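Ribonucleoside-diphosphate reductase (Pseudomonas aeruginosa, PDB 5IM3) probably catalyses the reduction of ribonucleoside diphosphates to deoxyribonucleotides, the precursors of DNA synthesis, under allosteric control by nucleotides such as dATP. Local coordinates at residues A[77-80]-A[81-85]. Residues are numbered along the deposited sequence; the frame is centred on the assembly and turned at random.
Sequences RLTE and QVTAT
Thr79 O accepts the amide of Thr83 at 3.0 Å from Thr83 N, with an N-H...O angle of 175°, one of five successive i to i+4 bonds that identify 77-85 as continuous alpha-helix. The others join Gln81 to Arg77, Val82 to Leu78, Thr85 to Gln81, and Ala84 to Glu80, the last with 2.7 Å between Ala84 N and Glu80 O. This segment belongs to helix 69-88 of the first of two ATP cone domains, which binds dATP in this crystal and is tied to allosteric control of activity. Gln81 O carries a double load, taking Thr85 N and also Thr85 OG1, the hydroxyl lying nearly in line with the carbonyl. Thr83 OG1 is hydrogen-bonded to Asp46 OD1 and to the OH of the dATP-pocket residue Tyr44; the Thr83 side chain lies about 7 Å from a bound dATP. Thr79 OG1 likewise bonds to Val75 O and Thr50 OG1, and its side chain packs on helix 46-60. On the flank facing helix 98-111, Gln81 places CG between its own N and carbonyl carbon (chi1 59°), which brings CG back to 3.3 Å from Leu78 O. Beyond CG the chain runs extended, alongside both Leu78 and Arg77 and pointing the same way as each. Its amide plane stands 80° from the Arg77 guanidinium, and OE1 stays 3.8 Å from Arg77 NH1, too far for a hydrogen bond. Val82 touches helices 46-60 and 98-111, with CG2 passing 3.3 Å from Leu78 O. At the other branch of the Gln81 amide, NE2 rests 3.7 Å from the methyl CD2 of Leu78.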
loop_
_atom_site.group_PDB
_atom_site.type_symbol
_atom_site.label_atom_id
_atom_site.label_comp_id
_atom_site.label_asym_id
_atom_site.label_seq_id
_atom_site.Cartn_x
_atom_site.Cartn_y
_atom_site.Cartn_z
ATOM N N ARG A 77 7.522 -45.691 32.495
ATOM C CA ARG A 77 7.336 -44.360 31.933
ATOM C C ARG A 77 6.174 -44.344 30.948
ATOM O O ARG A 77 5.336 -43.436 30.979
ATOM C CB ARG A 77 8.625 -43.893 31.255
ATOM C CG ARG A 77 8.548 -42.489 30.672
ATOM C CD ARG A 77 9.845 -42.098 29.978
ATOM N NE ARG A 77 10.173 -43.003 28.880
ATOM C CZ ARG A 77 9.615 -42.955 27.674
ATOM N NH1 ARG A 77 8.686 -42.048 27.397
ATOM N NH2 ARG A 77 9.979 -43.824 26.740
ATOM N N LEU A 78 6.105 -45.348 30.072
ATOM C CA LEU A 78 4.988 -45.445 29.140
ATOM C C LEU A 78 3.677 -45.684 29.879
ATOM O O LEU A 78 2.648 -45.091 29.538
ATOM C CB LEU A 78 5.247 -46.565 28.132
ATOM C CG LEU A 78 6.504 -46.434 27.270
ATOM C CD1 LEU A 78 6.701 -47.695 26.451
ATOM C CD2 LEU A 78 6.421 -45.217 26.365
ATOM N N THR A 79 3.698 -46.550 30.896
ATOM C CA THR A 79 2.491 -46.809 31.673
ATOM C C THR A 79 2.004 -45.551 32.377
ATOM O O THR A 79 0.793 -45.350 32.521
ATOM C CB THR A 79 2.752 -47.918 32.696
ATOM O OG1 THR A 79 3.138 -49.119 32.015
ATOM C CG2 THR A 79 1.505 -48.197 33.530
ATOM N N GLU A 80 2.927 -44.694 32.819
ATOM C CA GLU A 80 2.538 -43.493 33.548
ATOM C C GLU A 80 1.815 -42.505 32.641
ATOM O O GLU A 80 0.749 -41.989 32.997
ATOM C CB GLU A 80 3.774 -42.848 34.181
ATOM C CG GLU A 80 3.548 -41.439 34.714
ATOM C CD GLU A 80 2.437 -41.369 35.744
ATOM O OE1 GLU A 80 2.059 -42.427 36.293
ATOM O OE2 GLU A 80 1.939 -40.253 36.004
ATOM N N GLN A 81 2.378 -42.222 31.465
ATOM C CA GLN A 81 1.745 -41.263 30.568
ATOM C C GLN A 81 0.457 -41.806 29.965
ATOM O O GLN A 81 -0.362 -41.020 29.478
ATOM C CB GLN A 81 2.718 -40.841 29.463
ATOM C CG GLN A 81 3.247 -41.971 28.599
ATOM C CD GLN A 81 4.401 -41.525 27.716
ATOM O OE1 GLN A 81 5.206 -40.677 28.106
ATOM N NE2 GLN A 81 4.484 -42.092 26.518
ATOM N N VAL A 82 0.250 -43.124 29.996
ATOM C CA VAL A 82 -1.049 -43.678 29.630
ATOM C C VAL A 82 -2.055 -43.449 30.748
ATOM O O VAL A 82 -3.125 -42.866 30.535
ATOM C CB VAL A 82 -0.919 -45.175 29.287
ATOM C CG1 VAL A 82 -2.298 -45.848 29.231
ATOM C CG2 VAL A 82 -0.189 -45.351 27.963
ATOM N N THR A 83 -1.727 -43.907 31.960
ATOM C CA THR A 83 -2.614 -43.689 33.096
ATOM C C THR A 83 -2.888 -42.206 33.305
ATOM O O THR A 83 -3.994 -41.829 33.707
ATOM C CB THR A 83 -2.007 -44.304 34.360
ATOM O OG1 THR A 83 -1.842 -45.717 34.174
ATOM C CG2 THR A 83 -2.899 -44.059 35.573
ATOM N N ALA A 84 -1.898 -41.352 33.031
ATOM C CA ALA A 84 -2.104 -39.915 33.171
ATOM C C ALA A 84 -3.111 -39.402 32.151
ATOM O O ALA A 84 -3.927 -38.528 32.465
ATOM C CB ALA A 84 -0.772 -39.181 33.026
ATOM N N THR A 85 -3.075 -39.937 30.927
ATOM C CA THR A 85 -3.999 -39.480 29.893
ATOM C C THR A 85 -5.448 -39.694 30.315
ATOM O O THR A 85 -6.295 -38.813 30.122
ATOM C CB THR A 85 -3.713 -40.206 28.577
ATOM O OG1 THR A 85 -2.326 -40.071 28.245
ATOM C CG2 THR A 85 -4.554 -39.621 27.448
#